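Polysaccharide Lyase Family 6 (Bacteroides cellulosilyticus, PDB 6QPS) probably cleaves mannuronic acid-rich alginate by a lyase reaction, as a calcium-containing member of polysaccharide lyase family 6. Local coordinates at residues Tyr155-Arg160 / Leu179-Trp184; Glu213-Gly218 / Glu244-Lys249; Gly266-His271 / Gly292-Asn297. All blocks are in the same frame, centred on the assembly; numbering follows the deposited sequence.

Interaction 1: residues Tyr155-Arg160 / Leu179-Trp184; sequences YWVGLR and LVLQVW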
loop_
_atom_site.group_PDB
_atom_site.type_symbol
_atom_site.label_atom_id
_atom_site.label_comp_id
_atom_site.label_asym_id
_atom_site.label_seq_id
_atom_site.Cartn_x
_atom_site.Cartn_y
_atom_site.Cartn_z
ATOM N N TYR A 155 -12.346 -2.482 -8.789
ATOM C CA TYR A 155 -11.057 -2.760 -8.174
ATOM C C TYR A 155 -10.175 -3.463 -9.196
ATOM O O TYR A 155 -10.619 -4.412 -9.851
ATOM C CB TYR A 155 -11.216 -3.676 -6.945
ATOM C CG TYR A 155 -11.859 -3.095 -5.700
ATOM C CD1 TYR A 155 -12.564 -1.901 -5.711
ATOM C CD2 TYR A 155 -11.746 -3.772 -4.490
ATOM C CE1 TYR A 155 -13.133 -1.386 -4.544
ATOM C CE2 TYR A 155 -12.305 -3.285 -3.348
ATOM C CZ TYR A 155 -13.021 -2.106 -3.356
ATOM O OH TYR A 155 -13.610 -1.631 -2.202
ATOM N N TRP A 156 -8.902 -3.074 -9.297
ATOM C CA TRP A 156 -8.045 -3.648 -10.337
ATOM C C TRP A 156 -7.606 -5.079 -10.009
ATOM O O TRP A 156 -7.823 -5.999 -10.806
ATOM C CB TRP A 156 -6.856 -2.728 -10.636
ATOM C CG TRP A 156 -7.237 -1.578 -11.565
ATOM C CD1 TRP A 156 -8.471 -1.341 -12.125
ATOM C CD2 TRP A 156 -6.380 -0.527 -12.029
ATOM N NE1 TRP A 156 -8.430 -0.196 -12.881
ATOM C CE2 TRP A 156 -7.149 0.297 -12.865
ATOM C CE3 TRP A 156 -5.039 -0.204 -11.815
ATOM C CZ2 TRP A 156 -6.617 1.421 -13.487
ATOM C CZ3 TRP A 156 -4.504 0.897 -12.470
ATOM C CH2 TRP A 156 -5.289 1.692 -13.282
ATOM N N VAL A 157 -6.996 -5.280 -8.842
ATOM C CA VAL A 157 -6.461 -6.576 -8.422
ATOM C C VAL A 157 -6.980 -6.920 -7.027
ATOM O O VAL A 157 -6.857 -6.121 -6.091
ATOM C CB VAL A 157 -4.920 -6.579 -8.431
ATOM C CG1 VAL A 157 -4.382 -7.950 -8.029
ATOM C CG2 VAL A 157 -4.384 -6.162 -9.776
ATOM N N GLY A 158 -7.587 -8.102 -6.903
ATOM C CA GLY A 158 -8.022 -8.616 -5.619
ATOM C C GLY A 158 -7.236 -9.850 -5.209
ATOM O O GLY A 158 -7.334 -10.907 -5.846
ATOM N N LEU A 159 -6.433 -9.721 -4.161
ATOM C CA LEU A 159 -5.743 -10.875 -3.614
ATOM C C LEU A 159 -6.660 -11.658 -2.674
ATOM O O LEU A 159 -7.388 -11.078 -1.851
ATOM C CB LEU A 159 -4.487 -10.400 -2.883
ATOM C CG LEU A 159 -3.243 -10.104 -3.722
ATOM C CD1 LEU A 159 -2.147 -9.407 -2.923
ATOM C CD2 LEU A 159 -2.674 -11.431 -4.291
ATOM N N ARG A 160 -6.637 -12.986 -2.837
ATOM C CA ARG A 160 -7.367 -13.964 -2.034
ATOM C C ARG A 160 -6.404 -15.117 -1.772
ATOM O O ARG A 160 -5.330 -15.184 -2.366
ATOM C CB ARG A 160 -8.578 -14.526 -2.802
ATOM C CG ARG A 160 -9.424 -13.468 -3.547
ATOM C CD ARG A 160 -10.709 -13.171 -2.889
ATOM N NE ARG A 160 -11.537 -12.320 -3.739
ATOM C CZ ARG A 160 -12.695 -11.788 -3.375
ATOM N NH1 ARG A 160 -13.186 -11.987 -2.158
ATOM N NH2 ARG A 160 -13.357 -11.028 -4.253
ATOM N N LEU A 179 -10.186 0.414 -5.409
ATOM C CA LEU A 179 -8.808 0.087 -5.080
ATOM C C LEU A 179 -7.982 -0.291 -6.311
ATOM O O LEU A 179 -8.468 -0.944 -7.233
ATOM C CB LEU A 179 -8.817 -1.106 -4.120
ATOM C CG LEU A 179 -8.718 -0.785 -2.625
ATOM C CD1 LEU A 179 -7.296 -0.268 -2.300
ATOM C CD2 LEU A 179 -9.815 0.146 -2.145
ATOM N N VAL A 180 -6.693 0.080 -6.285
ATOM C CA VAL A 180 -5.730 -0.561 -7.179
ATOM C C VAL A 180 -5.524 -2.018 -6.750
ATOM O O VAL A 180 -5.626 -2.947 -7.566
ATOM C CB VAL A 180 -4.403 0.229 -7.248
ATOM C CG1 VAL A 180 -3.338 -0.556 -7.996
ATOM C CG2 VAL A 180 -4.629 1.592 -7.898
ATOM N N LEU A 181 -5.274 -2.237 -5.461
ATOM C CA LEU A 181 -4.935 -3.559 -4.936
ATOM C C LEU A 181 -5.603 -3.764 -3.580
ATOM O O LEU A 181 -5.217 -3.142 -2.580
ATOM C CB LEU A 181 -3.421 -3.718 -4.857
ATOM C CG LEU A 181 -2.831 -5.005 -4.308
ATOM C CD1 LEU A 181 -3.349 -6.184 -5.027
ATOM C CD2 LEU A 181 -1.296 -4.970 -4.418
ATOM N N GLN A 182 -6.591 -4.658 -3.551
ATOM C CA GLN A 182 -7.262 -5.054 -2.320
ATOM C C GLN A 182 -6.799 -6.436 -1.879
ATOM O O GLN A 182 -6.802 -7.387 -2.676
ATOM C CB GLN A 182 -8.769 -5.115 -2.553
ATOM C CG GLN A 182 -9.585 -5.696 -1.396
ATOM C CD GLN A 182 -9.712 -4.727 -0.232
ATOM O OE1 GLN A 182 -10.108 -3.580 -0.403
ATOM N NE2 GLN A 182 -9.392 -5.201 0.973
ATOM N N VAL A 183 -6.437 -6.556 -0.607
ATOM C CA VAL A 183 -6.212 -7.851 0.034
ATOM C C VAL A 183 -7.520 -8.230 0.731
ATOM O O VAL A 183 -7.893 -7.625 1.747
ATOM C CB VAL A 183 -5.016 -7.802 0.999
ATOM C CG1 VAL A 183 -4.789 -9.194 1.589
ATOM C CG2 VAL A 183 -3.757 -7.307 0.280
ATOM N N TRP A 184 -8.213 -9.228 0.189
ATOM C CA TRP A 184 -9.485 -9.674 0.732
ATOM C C TRP A 184 -9.268 -10.744 1.782
ATOM O O TRP A 184 -8.580 -11.735 1.525
ATOM C CB TRP A 184 -10.314 -10.319 -0.368
ATOM C CG TRP A 184 -10.814 -9.383 -1.440
ATOM C CD1 TRP A 184 -10.195 -9.084 -2.615
ATOM C CD2 TRP A 184 -12.063 -8.671 -1.451
ATOM N NE1 TRP A 184 -10.972 -8.218 -3.359
ATOM C CE2 TRP A 184 -12.126 -7.960 -2.672
ATOM C CE3 TRP A 184 -13.133 -8.566 -0.555
ATOM C CZ2 TRP A 184 -13.207 -7.149 -3.007
ATOM C CZ3 TRP A 184 -14.208 -7.772 -0.901
ATOM C CH2 TRP A 184 -14.225 -7.058 -2.107
#

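Interaction 2: residues Glu213-Gly218 / Glu244-Lys249; sequences EIIRIG and EIISVK. With CA (calcium ion), chain C; ACT (acetate ion), chain D.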
loop_
_atom_site.group_PDB
_atom_site.type_symbol
_atom_site.label_atom_id
_atom_site.label_comp_id
_atom_site.label_asym_id
_atom_site.label_seq_id
_atom_site.Cartn_x
_atom_site.Cartn_y
_atom_site.Cartn_z
ATOM N N GLU A 213 -8.054 4.627 -2.461
ATOM C CA GLU A 213 -6.813 4.100 -1.908
ATOM C C GLU A 213 -6.029 3.342 -2.987
ATOM O O GLU A 213 -6.594 2.822 -3.956
ATOM C CB GLU A 213 -7.137 3.134 -0.766
ATOM C CG GLU A 213 -7.920 3.743 0.409
ATOM C CD GLU A 213 -9.456 3.667 0.304
ATOM O OE1 GLU A 213 -9.990 3.372 -0.797
ATOM O OE2 GLU A 213 -10.131 3.934 1.347
ATOM N N ILE A 214 -4.714 3.239 -2.793
ATOM C CA ILE A 214 -3.895 2.375 -3.645
ATOM C C ILE A 214 -3.923 0.932 -3.143
ATOM O O ILE A 214 -4.232 0.009 -3.901
ATOM C CB ILE A 214 -2.452 2.906 -3.743
ATOM C CG1 ILE A 214 -2.394 4.363 -4.224
ATOM C CG2 ILE A 214 -1.613 2.029 -4.689
ATOM C CD1 ILE A 214 -3.066 4.642 -5.552
ATOM N N ILE A 215 -3.587 0.704 -1.867
ATOM C CA ILE A 215 -3.645 -0.622 -1.259
ATOM C C ILE A 215 -4.529 -0.565 -0.018
ATOM O O ILE A 215 -4.395 0.347 0.811
ATOM C CB ILE A 215 -2.240 -1.128 -0.859
ATOM C CG1 ILE A 215 -1.273 -1.200 -2.036
ATOM C CG2 ILE A 215 -2.317 -2.501 -0.152
ATOM C CD1 ILE A 215 0.136 -1.607 -1.672
ATOM N N ARG A 216 -5.380 -1.578 0.148
ATOM C CA ARG A 216 -6.160 -1.779 1.368
ATOM C C ARG A 216 -5.945 -3.220 1.816
ATOM O O ARG A 216 -6.136 -4.156 1.022
ATOM C CB ARG A 216 -7.656 -1.496 1.177
ATOM C CG ARG A 216 -8.439 -1.532 2.498
ATOM C CD ARG A 216 -9.927 -1.632 2.210
ATOM N NE ARG A 216 -10.551 -0.402 1.732
ATOM C CZ ARG A 216 -11.508 -0.339 0.820
ATOM N NH1 ARG A 216 -11.917 -1.415 0.171
ATOM N NH2 ARG A 216 -12.052 0.825 0.520
ATOM N N ILE A 217 -5.498 -3.403 3.044
ATOM C CA ILE A 217 -5.196 -4.735 3.571
ATOM C C ILE A 217 -6.297 -5.124 4.556
ATOM O O ILE A 217 -6.256 -4.758 5.736
ATOM C CB ILE A 217 -3.813 -4.827 4.225
ATOM C CG1 ILE A 217 -2.726 -4.172 3.352
ATOM C CG2 ILE A 217 -3.468 -6.335 4.499
ATOM C CD1 ILE A 217 -1.329 -4.219 3.989
ATOM N N GLY A 218 -7.281 -5.899 4.090
ATOM C CA GLY A 218 -8.452 -6.214 4.884
ATOM C C GLY A 218 -9.545 -5.174 4.774
ATOM O O GLY A 218 -9.520 -4.298 3.907
ATOM N N GLU A 244 -5.557 8.240 2.272
ATOM C CA GLU A 244 -4.859 6.978 2.528
ATOM C C GLU A 244 -4.230 6.479 1.224
ATOM O O GLU A 244 -4.948 6.061 0.299
ATOM C CB GLU A 244 -5.797 5.888 3.052
ATOM C CG GLU A 244 -6.546 6.216 4.319
ATOM C CD GLU A 244 -7.553 5.139 4.657
ATOM O OE1 GLU A 244 -8.500 4.952 3.847
ATOM O OE2 GLU A 244 -7.391 4.473 5.715
ATOM N N ILE A 245 -2.889 6.440 1.179
ATOM C CA ILE A 245 -2.196 5.706 0.121
ATOM C C ILE A 245 -2.334 4.211 0.369
ATOM O O ILE A 245 -2.797 3.445 -0.497
ATOM C CB ILE A 245 -0.712 6.112 0.055
ATOM C CG1 ILE A 245 -0.517 7.621 -0.133
ATOM C CG2 ILE A 245 -0.008 5.312 -1.037
ATOM C CD1 ILE A 245 0.925 8.038 0.143
ATOM N N ILE A 246 -1.946 3.783 1.573
ATOM C CA ILE A 246 -2.131 2.422 2.053
ATOM C C ILE A 246 -3.026 2.509 3.277
ATOM O O ILE A 246 -2.705 3.240 4.234
ATOM C CB ILE A 246 -0.806 1.750 2.427
ATOM C CG1 ILE A 246 0.190 1.771 1.258
ATOM C CG2 ILE A 246 -1.080 0.329 2.920
ATOM C CD1 ILE A 246 1.529 1.117 1.615
ATOM N N SER A 247 -4.141 1.787 3.239
ATOM C CA SER A 247 -5.064 1.668 4.369
ATOM C C SER A 247 -4.929 0.260 4.955
ATOM O O SER A 247 -5.412 -0.726 4.386
ATOM C CB SER A 247 -6.464 1.950 3.859
ATOM O OG SER A 247 -7.443 1.932 4.862
ATOM N N VAL A 248 -4.198 0.157 6.064
ATOM C CA VAL A 248 -3.995 -1.121 6.746
ATOM C C VAL A 248 -5.197 -1.361 7.657
ATOM O O VAL A 248 -5.476 -0.540 8.538
ATOM C CB VAL A 248 -2.679 -1.127 7.552
ATOM C CG1 VAL A 248 -2.480 -2.518 8.171
ATOM C CG2 VAL A 248 -1.460 -0.737 6.691
ATOM N N LYS A 249 -5.929 -2.455 7.416
ATOM C CA LYS A 249 -7.157 -2.777 8.135
ATOM C C LYS A 249 -7.170 -4.250 8.563
ATOM O O LYS A 249 -8.159 -4.967 8.371
ATOM C CB LYS A 249 -8.390 -2.431 7.282
ATOM C CG LYS A 249 -8.591 -0.918 7.091
ATOM C CD LYS A 249 -9.841 -0.612 6.264
ATOM C CE LYS A 249 -10.297 0.824 6.455
ATOM N NZ LYS A 249 -11.495 1.165 5.625
HETATM CA CA CA C . -10.027 5.996 2.482
HETATM C C ACT D . -14.321 -1.175 5.249
HETATM O O ACT D . -13.171 -1.133 5.674
HETATM O OXT ACT D . -15.336 -1.700 5.770
HETATM C CH3 ACT D . -14.570 -0.435 3.940
HETATM O O HOH W 1 -9.835 1.989 3.363
HETATM O O HOH W 2 -11.551 4.973 4.092
HETATM O O HOH W 3 -9.954 7.944 3.991
#

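Interaction 3: residues Gly266-His271 / Gly292-Asn297; sequences GLVCRH and GIRIIN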
loop_
_atom_site.group_PDB
_atom_site.type_symbol
_atom_site.label_atom_id
_atom_site.label_comp_id
_atom_site.label_asym_id
_atom_site.label_seq_id
_atom_site.Cartn_x
_atom_site.Cartn_y
_atom_site.Cartn_z
ATOM N N GLY A 266 -1.166 9.271 3.183
ATOM C CA GLY A 266 -0.262 8.684 4.158
ATOM C C GLY A 266 -0.319 7.172 4.192
ATOM O O GLY A 266 -1.111 6.518 3.491
ATOM N N LEU A 267 0.575 6.620 5.013
ATOM C CA LEU A 267 0.563 5.218 5.414
ATOM C C LEU A 267 -0.252 5.131 6.705
ATOM O O LEU A 267 0.175 5.633 7.754
ATOM C CB LEU A 267 1.996 4.723 5.598
ATOM C CG LEU A 267 2.183 3.216 5.794
ATOM C CD1 LEU A 267 3.686 2.849 5.745
ATOM C CD2 LEU A 267 1.539 2.660 7.096
ATOM N N VAL A 268 -1.440 4.534 6.631
ATOM C CA VAL A 268 -2.398 4.623 7.727
ATOM C C VAL A 268 -2.661 3.262 8.358
ATOM O O VAL A 268 -3.139 2.336 7.684
ATOM C CB VAL A 268 -3.716 5.258 7.261
ATOM C CG1 VAL A 268 -4.712 5.417 8.414
ATOM C CG2 VAL A 268 -3.430 6.613 6.581
ATOM N N CYS A 269 -2.383 3.152 9.667
ATOM C CA CYS A 269 -2.734 1.978 10.474
ATOM C C CYS A 269 -4.168 2.228 10.931
ATOM O O CYS A 269 -4.422 2.698 12.049
ATOM C CB CYS A 269 -1.784 1.854 11.666
ATOM S SG CYS A 269 -0.122 1.284 11.197
ATOM N N ARG A 270 -5.122 1.955 10.024
ATOM C CA ARG A 270 -6.509 2.388 10.217
ATOM C C ARG A 270 -7.295 1.470 11.142
ATOM O O ARG A 270 -7.983 1.949 12.059
ATOM C CB ARG A 270 -7.214 2.550 8.861
ATOM C CG ARG A 270 -8.676 2.965 8.992
ATOM C CD ARG A 270 -8.855 4.332 9.679
ATOM N NE ARG A 270 -10.266 4.622 9.908
ATOM C CZ ARG A 270 -10.942 4.283 10.997
ATOM N NH1 ARG A 270 -10.316 3.683 12.006
ATOM N NH2 ARG A 270 -12.237 4.559 11.099
ATOM N N HIS A 271 -7.231 0.164 10.887
ATOM C CA HIS A 271 -7.851 -0.824 11.760
ATOM C C HIS A 271 -6.867 -1.988 11.919
ATOM O O HIS A 271 -5.985 -2.186 11.081
ATOM C CB HIS A 271 -9.148 -1.421 11.184
ATOM C CG HIS A 271 -10.252 -0.461 10.857
ATOM N ND1 HIS A 271 -10.787 0.444 11.753
ATOM C CD2 HIS A 271 -11.025 -0.381 9.744
ATOM C CE1 HIS A 271 -11.802 1.078 11.182
ATOM N NE2 HIS A 271 -11.977 0.584 9.969
ATOM N N GLY A 292 2.817 11.430 6.342
ATOM C CA GLY A 292 3.650 10.320 6.784
ATOM C C GLY A 292 2.827 9.169 7.351
ATOM O O GLY A 292 2.097 8.516 6.589
ATOM N N ILE A 293 2.887 8.928 8.668
ATOM C CA ILE A 293 2.339 7.721 9.297
ATOM C C ILE A 293 1.245 8.125 10.264
ATOM O O ILE A 293 1.456 8.985 11.127
ATOM C CB ILE A 293 3.431 6.898 10.009
ATOM C CG1 ILE A 293 4.447 6.403 8.992
ATOM C CG2 ILE A 293 2.827 5.714 10.753
ATOM C CD1 ILE A 293 5.754 5.847 9.575
ATOM N N ARG A 294 0.073 7.519 10.114
ATOM C CA ARG A 294 -1.068 7.751 10.997
ATOM C C ARG A 294 -1.318 6.512 11.847
ATOM O O ARG A 294 -1.494 5.409 11.303
ATOM C CB ARG A 294 -2.320 8.107 10.190
ATOM C CG ARG A 294 -3.562 8.444 10.987
ATOM C CD ARG A 294 -4.380 9.547 10.321
ATOM N NE ARG A 294 -4.876 9.239 8.986
ATOM C CZ ARG A 294 -6.113 8.810 8.718
ATOM N NH1 ARG A 294 -6.974 8.605 9.698
ATOM N NH2 ARG A 294 -6.493 8.596 7.460
ATOM N N ILE A 295 -1.353 6.698 13.169
ATOM C CA ILE A 295 -1.454 5.615 14.151
ATOM C C ILE A 295 -2.802 5.669 14.879
ATOM O O ILE A 295 -3.117 6.664 15.552
ATOM C CB ILE A 295 -0.294 5.685 15.156
ATOM C CG1 ILE A 295 1.049 5.536 14.452
ATOM C CG2 ILE A 295 -0.499 4.639 16.255
ATOM C CD1 ILE A 295 1.248 4.202 13.758
ATOM N N ILE A 296 -3.585 4.590 14.706
ATOM C CA ILE A 296 -4.794 4.218 15.437
ATOM C C ILE A 296 -4.535 2.756 15.841
ATOM O O ILE A 296 -3.656 2.091 15.282
ATOM C CB ILE A 296 -6.046 4.362 14.521
ATOM C CG1 ILE A 296 -6.136 5.798 13.983
ATOM C CG2 ILE A 296 -7.364 3.972 15.200
ATOM C CD1 ILE A 296 -6.835 5.884 12.653
ATOM N N ASN A 297 -5.256 2.256 16.858
ATOM C CA ASN A 297 -5.147 0.852 17.288
ATOM C C ASN A 297 -3.829 0.525 18.000
ATOM O O ASN A 297 -3.060 1.423 18.341
ATOM C CB ASN A 297 -5.384 -0.113 16.118
ATOM C CG ASN A 297 -6.484 0.350 15.190
ATOM O OD1 ASN A 297 -7.639 0.216 15.500
ATOM N ND2 ASN A 297 -6.115 0.936 14.058
HETATM O O HOH W 4 -9.982 1.355 14.350
#

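Interaction 1: residues Tyr155-Arg160 / Leu179-Trp184
The guanidinium of Arg160 lies flat on the indole of Trp184: the two planes differ by 7°, and CZ of Arg160 sits 3.6 Å from the centroid of the five-membered ring of Trp184, only 10° off the ring normal. This is both a stack and a cation-pi contact. Arg160 reaches it by bending at chi2 (-105°), which lays the rest of its chain alongside the indole. Under the opposite face of that indole runs CG of Gln182, while CA of Gly158 meets the indole at its edge, 3.7 Å from NE1 of Trp184. At the other end of the contact, CB of Leu179 rests over the centre of the Tyr155 ring as a CH-pi contact. Gln182 lies beside the same ring, its CB 3.8 Å from CD2 of Tyr155.

Strands 157-159 and 181-183 run parallel, their short axes 4.8 Å apart at closest, as successive rungs of the right-handed parallel beta-helix known from the chondroitinase B family. Their bonds alternate between the strands; Gln182 takes part in two bonds to the same neighbouring strand, its N donating to O of Val157 (2.9 Å) and its O accepting from N of Leu159 (2.8 Å). Val157, Leu159, Leu181 and Val183 share the face of the sheet opposite Gln182, where CG1 of Val157 touches CD1 of Leu181 at 3.6 Å and Ile196 of strand 195-197 packs against Leu159 and Leu181.

Further out, Asp118 forms a salt bridge with NE of Arg160, which probably restrains the arginine over the indole. NH1 of Arg216 bonds to both OH of Tyr155 and OE1 of Gln182, tying the polar ends of this face to the next rung. The amide NE2 of Gln182 donates to its own neighbour, O of Val183, and to O of Gly218.

Interaction 2: residues Glu213-Gly218 / Glu244-Lys249
Glu213 and Glu244 meet through a shared calcium ion, which OE2 of Glu213 binds at 2.4 Å and OE1 of Glu244 at 2.3 Å. The carboxylate planes are 58° apart; OE2 of Glu213 and OE1 of Glu244 come within 3.2 Å, a repulsion the ion probably offsets. Asn210, Glu242 and two waters also belong to this site. OG of Ser247 donates to OE2 of Glu244 at 2.7 Å from above the carboxylate plane.

The tight part is the parallel strand pair itself. O of Ile245 takes N-H groups from both Ile214 and Ile215 at the corner, and N of Ser247 reaches O of Ile215 at 2.8 Å, nearly straight (168°).

The polar face is looser: Arg216 and Lys249 are only partly buried, and one water donates to OE2 of Glu213 and OG of Ser247 while accepting from NE of Arg216 and NZ of Lys249. NH2 of Arg216 lies 3.5 Å from OE1 of Glu213, a charge-only contact with the oxygen well out of the guanidinium plane; NH1 bonds to Gln182 and Tyr155. An acetate, probably from the crystallisation liquor, has its O 2.8 Å from NZ of Lys249 and also bonds OG of Ser220, so the position can take a carboxylate.

Phe236 of strand 230-237 packs on Ile215 and Ile246 of the opposite face and on Ile214 and Ile245 at the corner, while strands 181-183 and 266-271 flank the pair.

Interaction 3: residues Gly266-His271 / Gly292-Asn297
Arg294 lies beside Val268 on neighbouring parallel rungs of the beta-helix, strands 266-271 and 292-295, whose axes pass 4.7 Å apart at 16°. Backbone bonds alternate between them: N of Leu267 to O of Gly292, N of Arg294 to O of Leu267, and N of Cys269 to O of Arg294 at 2.9 Å. Past Cys269, the centre of an inverse gamma turn, the strands spread. CA separations grow from 4.7 Å between Val268 and Arg294 to 6.4 Å between His271 and Asn297, and the bond from N of Ile296 to O of Cys269 is weak.

Packing takes different forms on the two faces. Bends at chi2 and chi3 fold the Arg294 chain back, placing its guanidinium over Val268, with CG1 of Val268 3.7 Å from CZ of Arg294 and over the centre of the group. Leu267, Ile293, Cys269 and Ile295 point to the other face, where Ile277 and Phe282 of strand 276-283 pack against Leu267 and Ile293. CD1 of Ile296 touches CD of Arg270 at 3.9 Å; NH1 of Arg270 is hydrogen-bonded to O of Ser338, and its guanidinium makes a cation-pi contact with Tyr339.

Side-chain polar bonds close the spreading end. A water joins ND1 of His271 to OD1 of Asn297, and ND2 of Asn297 donates almost straight (173°) to O of Arg270 at 2.9 Å, arriving from above the carbonyl plane.

In the fold
The three contacts come in series along the chain and climb one side of the same beta-helix. Interactions 1 and 2 have centres about 10 Å apart, as do interactions 2 and 3, whereas interactions 1 and 3 are about 19 Å apart between centres and do not touch. Strand 181-183 neighbours strand 215-218, and strand 244-249 neighbours strand 266-271, so the six strands form a continuous run of parallel rungs. Interaction 2 therefore occupies the middle, with the calcium site on its polar face. Side chains from both flanks approach that face: Gln182 bonds to Arg216 from one direction, and Arg270 packs on Glu244 from the other.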